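Local coordinates for protein acetolactate synthase isozyme 1 large subunit (Escherichia coli, PDB 6LPI) that is the large subunit of a thiamine diphosphate-dependent enzyme that binds flavin-adenine dinucleotide, thiamine diphosphate and a magnesium ion, at residues L216-G221 and I280-R285; A284-R289 and K315-H320; N138-H143 and D169-V174. All blocks are in the same frame, centred on the assembly; numbering follows the deposited sequence.

Interaction 1 (L216-G221 and I280-R285); sequences LYLGGG and IVLGAR. With FAD (flavin-adenine dinucleotide), chain I.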
loop_
_atom_site.group_PDB
_atom_site.type_symbol
_atom_site.label_atom_id
_atom_site.label_comp_id
_atom_site.label_asym_id
_atom_site.label_seq_id
_atom_site.Cartn_x
_atom_site.Cartn_y
_atom_site.Cartn_z
ATOM N N LEU B 216 10.318 15.060 12.500
ATOM C CA LEU B 216 10.537 14.233 11.327
ATOM C C LEU B 216 9.314 13.337 11.176
ATOM O O LEU B 216 8.915 12.657 12.121
ATOM C CB LEU B 216 11.845 13.449 11.471
ATOM C CG LEU B 216 12.255 12.339 10.521
ATOM C CD1 LEU B 216 12.555 12.926 9.171
ATOM C CD2 LEU B 216 13.505 11.677 11.043
ATOM N N TYR B 217 8.662 13.437 10.049
ATOM C CA TYR B 217 7.383 12.796 9.789
ATOM C C TYR B 217 7.619 11.718 8.726
ATOM O O TYR B 217 7.807 12.018 7.546
ATOM C CB TYR B 217 6.383 13.889 9.398
ATOM C CG TYR B 217 5.077 13.501 8.758
ATOM C CD1 TYR B 217 4.568 12.215 8.827
ATOM C CD2 TYR B 217 4.364 14.441 8.050
ATOM C CE1 TYR B 217 3.383 11.895 8.222
ATOM C CE2 TYR B 217 3.186 14.128 7.435
ATOM C CZ TYR B 217 2.696 12.856 7.526
ATOM O OH TYR B 217 1.510 12.556 6.907
ATOM N N LEU B 218 7.626 10.462 9.155
ATOM C CA LEU B 218 7.929 9.322 8.298
ATOM C C LEU B 218 6.681 8.619 7.798
ATOM O O LEU B 218 5.707 8.453 8.540
ATOM C CB LEU B 218 8.807 8.312 9.029
ATOM C CG LEU B 218 10.004 8.954 9.673
ATOM C CD1 LEU B 218 10.870 7.846 10.312
ATOM C CD2 LEU B 218 10.724 9.687 8.542
ATOM N N GLY B 219 6.740 8.204 6.527
ATOM C CA GLY B 219 5.683 7.443 5.898
ATOM C C GLY B 219 6.206 6.147 5.302
ATOM O O GLY B 219 7.386 5.809 5.424
ATOM N N GLY B 220 5.291 5.423 4.660
ATOM C CA GLY B 220 5.619 4.121 4.109
ATOM C C GLY B 220 6.665 4.135 3.012
ATOM O O GLY B 220 7.081 3.064 2.562
ATOM N N GLY B 221 7.064 5.299 2.540
ATOM C CA GLY B 221 8.047 5.372 1.478
ATOM C C GLY B 221 9.490 5.329 1.888
ATOM O O GLY B 221 10.360 5.215 1.018
ATOM N N ILE B 280 9.779 17.807 8.541
ATOM C CA ILE B 280 10.510 17.126 7.480
ATOM C C ILE B 280 9.732 15.879 7.103
ATOM O O ILE B 280 9.660 14.921 7.875
ATOM C CB ILE B 280 11.927 16.747 7.928
ATOM C CG1 ILE B 280 12.617 17.909 8.657
ATOM C CG2 ILE B 280 12.700 16.162 6.774
ATOM C CD1 ILE B 280 12.687 17.734 10.136
ATOM N N VAL B 281 9.093 15.899 5.950
ATOM C CA VAL B 281 8.181 14.836 5.561
ATOM C C VAL B 281 8.897 13.961 4.539
ATOM O O VAL B 281 9.173 14.395 3.412
ATOM C CB VAL B 281 6.881 15.410 4.992
ATOM C CG1 VAL B 281 5.839 14.309 4.840
ATOM C CG2 VAL B 281 6.407 16.523 5.867
ATOM N N LEU B 282 9.198 12.725 4.925
ATOM C CA LEU B 282 9.829 11.768 4.035
ATOM C C LEU B 282 8.885 10.601 3.848
ATOM O O LEU B 282 8.488 9.968 4.828
ATOM C CB LEU B 282 11.157 11.287 4.588
ATOM C CG LEU B 282 12.035 12.402 5.111
ATOM C CD1 LEU B 282 13.282 11.841 5.780
ATOM C CD2 LEU B 282 12.402 13.274 3.935
ATOM N N GLY B 283 8.520 10.328 2.601
ATOM C CA GLY B 283 7.729 9.155 2.293
ATOM C C GLY B 283 6.304 9.170 2.799
ATOM O O GLY B 283 5.664 8.121 2.787
ATOM N N ALA B 284 5.778 10.314 3.230
ATOM C CA ALA B 284 4.377 10.418 3.614
ATOM C C ALA B 284 3.611 11.248 2.597
ATOM O O ALA B 284 4.189 12.057 1.864
ATOM C CB ALA B 284 4.219 11.044 5.001
ATOM N N ARG B 285 2.280 11.104 2.628
ATOM C CA ARG B 285 1.407 11.674 1.605
ATOM C C ARG B 285 0.258 12.481 2.221
ATOM O O ARG B 285 -0.806 12.619 1.597
ATOM C CB ARG B 285 0.859 10.550 0.707
ATOM C CG ARG B 285 -0.164 9.643 1.374
ATOM C CD ARG B 285 -0.723 8.587 0.418
ATOM N NE ARG B 285 -1.458 7.515 1.113
ATOM C CZ ARG B 285 -2.783 7.470 1.243
ATOM N NH1 ARG B 285 -3.543 8.420 0.733
ATOM N NH2 ARG B 285 -3.358 6.466 1.878
HETATM P PA FAD I . 1.825 5.536 2.022
HETATM O O1A FAD I . 2.269 4.361 2.802
HETATM O O2A FAD I . 0.829 5.293 0.919
HETATM O O5B FAD I . 3.205 6.104 1.505
HETATM C C5B FAD I . 3.519 6.159 0.099
HETATM C C4B FAD I . 4.187 7.483 -0.159
HETATM O O4B FAD I . 5.631 7.337 -0.118
HETATM C C3B FAD I . 3.874 8.096 -1.521
HETATM O O3B FAD I . 3.781 9.513 -1.369
HETATM C C2B FAD I . 5.062 7.612 -2.360
HETATM O O2B FAD I . 5.311 8.377 -3.530
HETATM C C1B FAD I . 6.175 7.800 -1.339
HETATM N N9A FAD I . 7.402 7.070 -1.613
HETATM C C8A FAD I . 7.545 5.729 -1.850
HETATM N N7A FAD I . 8.789 5.351 -2.044
HETATM C C5A FAD I . 9.512 6.527 -1.926
HETATM C C6A FAD I . 10.889 6.815 -2.033
HETATM N N6A FAD I . 11.823 5.896 -2.294
HETATM N N1A FAD I . 11.276 8.099 -1.874
HETATM C C2A FAD I . 10.348 9.026 -1.621
HETATM N N3A FAD I . 9.029 8.874 -1.491
HETATM C C4A FAD I . 8.670 7.595 -1.661
HETATM N N1 FAD I . -2.655 6.402 9.423
HETATM C C2 FAD I . -2.071 7.284 10.282
HETATM O O2 FAD I . -1.043 7.877 9.978
HETATM N N3 FAD I . -2.628 7.513 11.527
HETATM C C4 FAD I . -3.769 6.919 12.024
HETATM O O4 FAD I . -4.168 7.199 13.152
HETATM C C4X FAD I . -4.393 5.987 11.097
HETATM N N5 FAD I . -5.489 5.366 11.480
HETATM C C5X FAD I . -6.067 4.463 10.594
HETATM C C6 FAD I . -7.224 3.784 10.980
HETATM C C7 FAD I . -7.828 2.860 10.128
HETATM C C7M FAD I . -9.084 2.155 10.564
HETATM C C8 FAD I . -7.271 2.614 8.862
HETATM C C8M FAD I . -7.913 1.633 7.911
HETATM C C9 FAD I . -6.118 3.292 8.475
HETATM C C9A FAD I . -5.520 4.217 9.323
HETATM N N10 FAD I . -4.349 4.914 8.956
HETATM C C10 FAD I . -3.759 5.801 9.816
HETATM C "C1'" FAD I . -3.723 4.698 7.652
HETATM C "C2'" FAD I . -4.099 5.764 6.635
HETATM O "O2'" FAD I . -5.353 5.446 6.030
HETATM C "C3'" FAD I . -3.033 5.819 5.542
HETATM O "O3'" FAD I . -2.889 4.533 4.950
HETATM C "C4'" FAD I . -1.662 6.283 6.021
HETATM O "O4'" FAD I . -1.840 7.298 7.002
HETATM C "C5'" FAD I . -0.810 6.813 4.893
HETATM O "O5'" FAD I . 0.569 6.805 5.300
HETATM P P FAD I . 1.689 7.234 4.312
HETATM O O1P FAD I . 1.670 8.757 4.180
HETATM O O2P FAD I . 2.849 6.636 4.679
HETATM O O3P FAD I . 1.176 6.622 2.979
#
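The Tyr217 ring overlaps the methyl group of Ala284 in a CH-pi contact: Ala284 CB lies over the ring face, 3.8 Å from the centroid of the Tyr217 ring and 30° off its normal. Tyr217 CG is anti to the backbone N (chi1 165°), which sets the root of the ring beside Val281 CG1. Val281 runs alongside Tyr217 in the same direction, and Val281 CG1 approaches Tyr217 CD2 obliquely at 3.5 Å. The opposite face of the sheet carries Leu216, Leu218, Ile280 and Leu282. There Leu216 CD1 meets Leu282 CD1 at 3.6 Å and also touches Ile280 CG2. Helix 226-235 packs on this face, with Leu232 and Ala233 on Leu216 and Val229 on Leu218.

The two strands are parallel neighbours. Tyr217 N donates to Ile280 O over 2.8 Å, nearly straight at 174°. Leu282 N returns a bond to Tyr217 O, and Gly219 N reaches Leu282 O at 3.0 Å. Past the strand ends both chains become glycine-rich and stay close. Gly221 N bonds to a lone pair of Gly283 O at 3.2 Å, lying in the carbonyl plane. Gly283 itself has a positive phi, a backbone shape that favours glycine.

These turns hold the diphosphate of flavin-adenine dinucleotide. Gly220 N donates to FAD O2P at 2.7 Å, and Arg285 N donates to FAD O1P at 2.9 Å. Arg285 NE adds a bond to FAD O2A and a weak one to FAD O3P, with the phosphate at the guanidinium edge. Backbone N-H groups and a positive charge thus face the diphosphate, which probably balances its negative charge. Glycine-rich turns at the C-terminal ends of central parallel strands, in the order 3-2-1-4-5-6, are typical of dinucleotide binding in a Rossmann-like domain.

Interaction 2 (A284-R289 and K315-H320); sequences ARFDDR and KIKQPH. With FAD (flavin-adenine dinucleotide), chain I.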
loop_
_atom_site.group_PDB
_atom_site.type_symbol
_atom_site.label_atom_id
_atom_site.label_comp_id
_atom_site.label_asym_id
_atom_site.label_seq_id
_atom_site.Cartn_x
_atom_site.Cartn_y
_atom_site.Cartn_z
ATOM N N ALA B 284 5.778 10.314 3.230
ATOM C CA ALA B 284 4.377 10.418 3.614
ATOM C C ALA B 284 3.611 11.248 2.597
ATOM O O ALA B 284 4.189 12.057 1.864
ATOM C CB ALA B 284 4.219 11.044 5.001
ATOM N N ARG B 285 2.280 11.104 2.628
ATOM C CA ARG B 285 1.407 11.674 1.605
ATOM C C ARG B 285 0.258 12.481 2.221
ATOM O O ARG B 285 -0.806 12.619 1.597
ATOM C CB ARG B 285 0.859 10.550 0.707
ATOM C CG ARG B 285 -0.164 9.643 1.374
ATOM C CD ARG B 285 -0.723 8.587 0.418
ATOM N NE ARG B 285 -1.458 7.515 1.113
ATOM C CZ ARG B 285 -2.783 7.470 1.243
ATOM N NH1 ARG B 285 -3.543 8.420 0.733
ATOM N NH2 ARG B 285 -3.358 6.466 1.878
ATOM N N PHE B 286 0.431 12.950 3.461
ATOM C CA PHE B 286 -0.549 13.789 4.167
ATOM C C PHE B 286 -1.967 13.225 4.094
ATOM O O PHE B 286 -2.930 13.952 3.852
ATOM C CB PHE B 286 -0.524 15.230 3.649
ATOM C CG PHE B 286 0.793 15.902 3.817
ATOM C CD1 PHE B 286 1.717 15.886 2.769
ATOM C CD2 PHE B 286 1.123 16.565 4.998
ATOM C CE1 PHE B 286 2.956 16.511 2.885
ATOM C CE2 PHE B 286 2.365 17.194 5.124
ATOM C CZ PHE B 286 3.284 17.168 4.059
ATOM N N ASP B 287 -2.109 11.915 4.261
ATOM C CA ASP B 287 -3.449 11.350 4.300
ATOM C C ASP B 287 -4.194 11.961 5.482
ATOM O O ASP B 287 -3.604 12.255 6.526
ATOM C CB ASP B 287 -3.376 9.814 4.388
ATOM C CG ASP B 287 -4.745 9.135 4.323
ATOM O OD1 ASP B 287 -5.162 8.716 3.215
ATOM O OD2 ASP B 287 -5.390 8.985 5.385
ATOM N N ASP B 288 -5.499 12.181 5.305
ATOM C CA ASP B 288 -6.280 12.852 6.338
ATOM C C ASP B 288 -6.211 12.094 7.648
ATOM O O ASP B 288 -6.226 12.708 8.719
ATOM C CB ASP B 288 -7.736 13.041 5.893
ATOM C CG ASP B 288 -8.381 11.745 5.418
ATOM O OD1 ASP B 288 -7.904 11.148 4.415
ATOM O OD2 ASP B 288 -9.367 11.318 6.066
ATOM N N ARG B 289 -6.138 10.760 7.584
ATOM C CA ARG B 289 -6.110 9.956 8.792
ATOM C C ARG B 289 -4.826 10.130 9.589
ATOM O O ARG B 289 -4.814 9.850 10.792
ATOM C CB ARG B 289 -6.305 8.490 8.418
ATOM C CG ARG B 289 -7.763 8.119 8.149
ATOM C CD ARG B 289 -7.924 6.717 7.555
ATOM N NE ARG B 289 -9.285 6.195 7.747
ATOM C CZ ARG B 289 -9.873 5.284 6.968
ATOM N NH1 ARG B 289 -9.236 4.763 5.916
ATOM N NH2 ARG B 289 -11.113 4.896 7.240
ATOM N N LYS B 315 0.112 18.218 -3.384
ATOM C CA LYS B 315 -1.244 17.719 -3.553
ATOM C C LYS B 315 -2.146 18.166 -2.409
ATOM O O LYS B 315 -3.299 18.532 -2.648
ATOM C CB LYS B 315 -1.228 16.200 -3.675
ATOM C CG LYS B 315 -2.607 15.574 -3.697
ATOM C CD LYS B 315 -2.473 14.064 -3.765
ATOM C CE LYS B 315 -2.252 13.443 -2.397
ATOM N NZ LYS B 315 -2.405 11.963 -2.491
ATOM N N ILE B 316 -1.641 18.186 -1.159
ATOM C CA ILE B 316 -2.479 18.462 0.001
ATOM C C ILE B 316 -1.966 19.638 0.834
ATOM O O ILE B 316 -2.747 20.508 1.238
ATOM C CB ILE B 316 -2.670 17.206 0.866
ATOM C CG1 ILE B 316 -3.274 16.093 -0.029
ATOM C CG2 ILE B 316 -3.521 17.536 2.059
ATOM C CD1 ILE B 316 -4.070 15.062 0.675
ATOM N N LYS B 317 -0.675 19.642 1.158
ATOM C CA LYS B 317 -0.004 20.772 1.801
ATOM C C LYS B 317 1.097 21.296 0.886
ATOM O O LYS B 317 1.806 20.520 0.244
ATOM C CB LYS B 317 0.624 20.401 3.172
ATOM C CG LYS B 317 -0.351 20.132 4.316
ATOM C CD LYS B 317 -0.979 21.386 4.888
ATOM C CE LYS B 317 -0.472 21.657 6.283
ATOM N NZ LYS B 317 -1.268 22.762 6.905
ATOM N N GLN B 318 1.253 22.607 0.812
ATOM C CA GLN B 318 2.263 23.143 -0.084
ATOM C C GLN B 318 3.591 23.200 0.657
ATOM O O GLN B 318 3.641 23.738 1.768
ATOM C CB GLN B 318 1.863 24.520 -0.586
ATOM C CG GLN B 318 0.509 24.512 -1.290
ATOM C CD GLN B 318 0.579 24.099 -2.735
ATOM O OE1 GLN B 318 -0.407 23.610 -3.304
ATOM N NE2 GLN B 318 1.739 24.322 -3.358
ATOM N N PRO B 319 4.648 22.593 0.146
ATOM C CA PRO B 319 5.910 22.582 0.878
ATOM C C PRO B 319 6.726 23.824 0.547
ATOM O O PRO B 319 6.529 24.490 -0.474
ATOM C CB PRO B 319 6.606 21.314 0.359
ATOM C CG PRO B 319 6.136 21.171 -1.031
ATOM C CD PRO B 319 4.729 21.797 -1.094
ATOM N N HIS B 320 7.649 24.137 1.449
ATOM C CA HIS B 320 8.568 25.221 1.182
ATOM C C HIS B 320 9.806 24.735 0.454
ATOM O O HIS B 320 10.420 25.491 -0.302
ATOM C CB HIS B 320 8.919 25.908 2.495
ATOM C CG HIS B 320 7.747 26.581 3.132
ATOM N ND1 HIS B 320 6.707 25.877 3.698
ATOM C CD2 HIS B 320 7.455 27.890 3.305
ATOM C CE1 HIS B 320 5.823 26.725 4.193
ATOM N NE2 HIS B 320 6.253 27.953 3.968
HETATM P PA FAD I . 1.825 5.536 2.022
HETATM O O1A FAD I . 2.269 4.361 2.802
HETATM O O2A FAD I . 0.829 5.293 0.919
HETATM O O5B FAD I . 3.205 6.104 1.505
HETATM C C5B FAD I . 3.519 6.159 0.099
HETATM C C4B FAD I . 4.187 7.483 -0.159
HETATM O O4B FAD I . 5.631 7.337 -0.118
HETATM C C3B FAD I . 3.874 8.096 -1.521
HETATM O O3B FAD I . 3.781 9.513 -1.369
HETATM C C2B FAD I . 5.062 7.612 -2.360
HETATM O O2B FAD I . 5.311 8.377 -3.530
HETATM C C1B FAD I . 6.175 7.800 -1.339
HETATM N N9A FAD I . 7.402 7.070 -1.613
HETATM C C8A FAD I . 7.545 5.729 -1.850
HETATM N N7A FAD I . 8.789 5.351 -2.044
HETATM C C5A FAD I . 9.512 6.527 -1.926
HETATM C C6A FAD I . 10.889 6.815 -2.033
HETATM N N6A FAD I . 11.823 5.896 -2.294
HETATM N N1A FAD I . 11.276 8.099 -1.874
HETATM C C2A FAD I . 10.348 9.026 -1.621
HETATM N N3A FAD I . 9.029 8.874 -1.491
HETATM C C4A FAD I . 8.670 7.595 -1.661
HETATM N N1 FAD I . -2.655 6.402 9.423
HETATM C C2 FAD I . -2.071 7.284 10.282
HETATM O O2 FAD I . -1.043 7.877 9.978
HETATM N N3 FAD I . -2.628 7.513 11.527
HETATM C C4 FAD I . -3.769 6.919 12.024
HETATM O O4 FAD I . -4.168 7.199 13.152
HETATM C C4X FAD I . -4.393 5.987 11.097
HETATM N N5 FAD I . -5.489 5.366 11.480
HETATM C C5X FAD I . -6.067 4.463 10.594
HETATM C C6 FAD I . -7.224 3.784 10.980
HETATM C C7 FAD I . -7.828 2.860 10.128
HETATM C C7M FAD I . -9.084 2.155 10.564
HETATM C C8 FAD I . -7.271 2.614 8.862
HETATM C C8M FAD I . -7.913 1.633 7.911
HETATM C C9 FAD I . -6.118 3.292 8.475
HETATM C C9A FAD I . -5.520 4.217 9.323
HETATM N N10 FAD I . -4.349 4.914 8.956
HETATM C C10 FAD I . -3.759 5.801 9.816
HETATM C "C1'" FAD I . -3.723 4.698 7.652
HETATM C "C2'" FAD I . -4.099 5.764 6.635
HETATM O "O2'" FAD I . -5.353 5.446 6.030
HETATM C "C3'" FAD I . -3.033 5.819 5.542
HETATM O "O3'" FAD I . -2.889 4.533 4.950
HETATM C "C4'" FAD I . -1.662 6.283 6.021
HETATM O "O4'" FAD I . -1.840 7.298 7.002
HETATM C "C5'" FAD I . -0.810 6.813 4.893
HETATM O "O5'" FAD I . 0.569 6.805 5.300
HETATM P P FAD I . 1.689 7.234 4.312
HETATM O O1P FAD I . 1.670 8.757 4.180
HETATM O O2P FAD I . 2.849 6.636 4.679
HETATM O O3P FAD I . 1.176 6.622 2.979
#
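Lys315 comes first along 315-320, and its CE lies 4.3 Å from Arg285 O. Its ammonium group is paired with Glu312. Lys315 NZ stays 4.9 Å from Arg285 NH1, so the two like charges approach without touching. The Arg285 guanidinium has its own partner: Arg285 NH1 forms a salt bridge with Asp287 OD1 at 3.0 Å.

Ile316 is next and meets the backbone and CB of Phe286. Ile316 CB is 4.0 Å from Phe286 CB, while Ile316 CD1 reaches Phe286 O at 3.6 Å.

Lys317 then covers the aromatic ring. Its CB sits over the centre of one face, 4.2 Å from the centroid of the Phe286 ring and 12° off the normal, a CH-pi contact. Lys317 CG is beside the backbone N (chi1 -71°) and comes to 3.9 Å from Phe286 CD2. The lysine chain bends at chi2 and chi3, and NZ leads away to bond with Thr294 O and Phe297 O. His305 meets the Phe286 ring edge-to-face.

Just after Phe286, Asp287 takes the N-cap position of helix 288-291. Asp287 OD2 accepts from Arg289 N at 2.9 Å on its anti side, 32° out of the carboxylate plane. Arg289 lays a guanidinium face by the flavin methyl C8M.

The two segments therefore meet through aliphatic carbons, one aromatic ring and the carbonyl oxygens of Arg285 and Phe286, with no polar bond between them. Both lysines bring methylene groups to the contact and satisfy their charged ends on other partners. The chemistry is van der Waals and CH-pi packing at the surface, beside the FAD-binding Arg285.

Interaction 3 (N138-H143 and D169-V174); sequences NYLVRH and DIPKDV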
loop_
_atom_site.group_PDB
_atom_site.type_symbol
_atom_site.label_atom_id
_atom_site.label_comp_id
_atom_site.label_asym_id
_atom_site.label_seq_id
_atom_site.Cartn_x
_atom_site.Cartn_y
_atom_site.Cartn_z
ATOM N N ASN B 138 -1.798 -1.399 -16.887
ATOM C CA ASN B 138 -2.387 -2.698 -17.201
ATOM C C ASN B 138 -2.232 -2.992 -18.686
ATOM O O ASN B 138 -1.862 -2.118 -19.468
ATOM C CB ASN B 138 -3.854 -2.767 -16.773
ATOM C CG ASN B 138 -4.739 -1.862 -17.597
ATOM O OD1 ASN B 138 -4.258 -0.945 -18.258
ATOM N ND2 ASN B 138 -6.041 -2.123 -17.578
ATOM N N TYR B 139 -2.480 -4.248 -19.076
ATOM C CA TYR B 139 -2.256 -4.651 -20.465
ATOM C C TYR B 139 -3.314 -5.638 -20.927
ATOM O O TYR B 139 -3.793 -6.469 -20.150
ATOM C CB TYR B 139 -0.903 -5.315 -20.692
ATOM C CG TYR B 139 0.284 -4.444 -20.417
ATOM C CD1 TYR B 139 0.930 -4.513 -19.171
ATOM C CD2 TYR B 139 0.779 -3.571 -21.376
ATOM C CE1 TYR B 139 2.030 -3.725 -18.882
ATOM C CE2 TYR B 139 1.896 -2.777 -21.100
ATOM C CZ TYR B 139 2.512 -2.856 -19.848
ATOM O OH TYR B 139 3.609 -2.081 -19.541
ATOM N N LEU B 140 -3.646 -5.556 -22.220
ATOM C CA LEU B 140 -4.342 -6.625 -22.921
ATOM C C LEU B 140 -3.468 -7.037 -24.098
ATOM O O LEU B 140 -3.428 -6.336 -25.116
ATOM C CB LEU B 140 -5.721 -6.196 -23.410
ATOM C CG LEU B 140 -6.375 -7.261 -24.320
ATOM C CD1 LEU B 140 -6.876 -8.463 -23.517
ATOM C CD2 LEU B 140 -7.486 -6.711 -25.160
ATOM N N VAL B 141 -2.834 -8.207 -23.979
ATOM C CA VAL B 141 -1.905 -8.717 -24.986
ATOM C C VAL B 141 -2.731 -9.232 -26.155
ATOM O O VAL B 141 -3.398 -10.263 -26.046
ATOM C CB VAL B 141 -1.026 -9.834 -24.423
ATOM C CG1 VAL B 141 0.028 -10.241 -25.455
ATOM C CG2 VAL B 141 -0.390 -9.383 -23.146
ATOM N N ARG B 142 -2.641 -8.562 -27.301
ATOM C CA ARG B 142 -3.548 -8.939 -28.376
ATOM C C ARG B 142 -2.865 -9.907 -29.355
ATOM O O ARG B 142 -3.568 -10.681 -30.010
ATOM C CB ARG B 142 -4.047 -7.710 -29.176
ATOM C CG ARG B 142 -4.338 -6.329 -28.473
ATOM C CD ARG B 142 -5.257 -5.274 -29.123
ATOM N NE ARG B 142 -6.031 -4.341 -28.328
ATOM C CZ ARG B 142 -7.345 -4.325 -28.156
ATOM N NH1 ARG B 142 -7.875 -3.295 -27.474
ATOM N NH2 ARG B 142 -8.108 -5.361 -28.469
ATOM N N HIS B 143 -1.529 -9.843 -29.513
ATOM C CA HIS B 143 -0.750 -10.852 -30.236
ATOM C C HIS B 143 0.517 -11.179 -29.448
ATOM O O HIS B 143 1.019 -10.373 -28.658
ATOM C CB HIS B 143 -0.358 -10.430 -31.674
ATOM C CG HIS B 143 0.087 -11.586 -32.541
ATOM N ND1 HIS B 143 -0.466 -12.846 -32.438
ATOM C CD2 HIS B 143 1.028 -11.671 -33.516
ATOM C CE1 HIS B 143 0.110 -13.653 -33.313
ATOM N NE2 HIS B 143 1.018 -12.965 -33.982
ATOM N N ASP B 169 -3.487 -9.071 -18.812
ATOM C CA ASP B 169 -4.533 -9.957 -19.308
ATOM C C ASP B 169 -4.058 -10.607 -20.615
ATOM O O ASP B 169 -3.746 -9.911 -21.586
ATOM C CB ASP B 169 -5.819 -9.163 -19.512
ATOM C CG ASP B 169 -7.060 -10.017 -19.437
ATOM O OD1 ASP B 169 -8.071 -9.625 -20.045
ATOM O OD2 ASP B 169 -7.047 -11.050 -18.748
ATOM N N ILE B 170 -4.017 -11.936 -20.652
ATOM C CA ILE B 170 -3.420 -12.633 -21.790
ATOM C C ILE B 170 -4.427 -13.606 -22.391
ATOM O O ILE B 170 -4.802 -14.607 -21.750
ATOM C CB ILE B 170 -2.132 -13.377 -21.394
ATOM C CG1 ILE B 170 -1.215 -12.487 -20.569
ATOM C CG2 ILE B 170 -1.363 -13.805 -22.628
ATOM C CD1 ILE B 170 -0.122 -13.268 -19.852
ATOM N N PRO B 171 -4.914 -13.329 -23.600
ATOM C CA PRO B 171 -5.857 -14.240 -24.241
ATOM C C PRO B 171 -5.271 -15.632 -24.428
ATOM O O PRO B 171 -4.086 -15.808 -24.733
ATOM C CB PRO B 171 -6.139 -13.567 -25.584
ATOM C CG PRO B 171 -5.942 -12.132 -25.313
ATOM C CD PRO B 171 -4.835 -12.046 -24.308
ATOM N N LYS B 172 -6.129 -16.625 -24.204
ATOM C CA LYS B 172 -5.740 -18.025 -24.300
ATOM C C LYS B 172 -5.083 -18.340 -25.643
ATOM O O LYS B 172 -4.171 -19.170 -25.711
ATOM C CB LYS B 172 -6.974 -18.892 -24.054
ATOM C CG LYS B 172 -6.778 -20.370 -24.168
ATOM C CD LYS B 172 -8.102 -21.065 -23.907
ATOM C CE LYS B 172 -7.949 -22.567 -24.045
ATOM N NZ LYS B 172 -9.073 -23.301 -23.413
ATOM N N ASP B 173 -5.547 -17.715 -26.734
ATOM C CA ASP B 173 -4.948 -18.030 -28.030
ATOM C C ASP B 173 -3.570 -17.406 -28.188
ATOM O O ASP B 173 -2.801 -17.844 -29.049
ATOM C CB ASP B 173 -5.865 -17.627 -29.196
ATOM C CG ASP B 173 -6.122 -16.130 -29.279
ATOM O OD1 ASP B 173 -6.255 -15.468 -28.228
ATOM O OD2 ASP B 173 -6.212 -15.614 -30.414
ATOM N N VAL B 174 -3.232 -16.408 -27.373
ATOM C CA VAL B 174 -1.854 -15.942 -27.329
ATOM C C VAL B 174 -0.975 -16.895 -26.532
ATOM O O VAL B 174 0.174 -17.147 -26.905
ATOM C CB VAL B 174 -1.795 -14.516 -26.776
ATOM C CG1 VAL B 174 -0.348 -14.139 -26.474
ATOM C CG2 VAL B 174 -2.372 -13.594 -27.811
#
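Tyr139 O accepts a hydrogen bond from Asp169 N at 2.9 Å, with the donor tilted 32° from the carbonyl plane. This joins the two strands of a beta-alpha-beta crossover: strand 137-140, helix 147-159 and strand 166-171. Strand 137-140 is an edge strand, within this chain, of a parallel sheet with strand order 2-1-3-4-6-5, the order also found in the sheet of strand 438-443. This strand order is characteristic of the thiamine diphosphate-binding fold.

Asp169 uses both its N and its O toward segment 138-143, straddling Leu140 as in a parallel pair. Its O accepts from Val141 N at 3.1 Å, and the C=O...donor angle is 177°. Leu140 and Asp169 form the parallel bridge, and their side chains lie side by side on the same face. The carboxylate of Asp169 turns to Gln111 on the next strand, where OD1 makes a weak hydrogen bond.

Val141 carries the apolar side of the contact. Val141 CG2 lies 4.1 Å from Ile170 CG1, and these two side chains point the same way. Val141 CG1 is anti to the backbone N (chi1 -174°) and meets Val174 CG1 at 4.0 Å; here the side chains cross at about a right angle. Val174 CG2 also sits 3.8 Å from Arg142 O. Leu140 CD1 touches the ring of Pro171 at CG, 4.2 Å away.

Pro171 is the N-cap residue of helix 172-175. Val174 N donates to Pro171 O at 2.8 Å, and this first turn brings Val174 against Val141 and the backbone of Arg142 and His143. Tyr139 turns its ring away, onto helix 147-159.

Arg142 leads outward, and its NH1 bonds to the backbone of another protein chain. One guanidinium face of Arg142 is covered by Leu140 CD2, 3.6 Å above the plane and offset toward the rim.

How the interactions relate
Interaction 3 comes first along the chain, then interactions 1 and 2. Interactions 1 and 2 are neighbours in the central domain, with centres 10 Å apart. They share Ala284 and Arg285, and 284-289 continues where strand 278-282 ends. They touch directly through Val281 CG2 and Phe286 CZ at 3.7 Å. Both reach the same FAD, so one strand end and its following loop serve sheet, cofactor and surface packing together. Interaction 3 belongs to another parallel sheet. Its centre is 38 Å from each of the others, and the nearest atoms are about 20 Å away. It joins an edge strand of that sheet, within this chain, to its neighbour, well away from the FAD site.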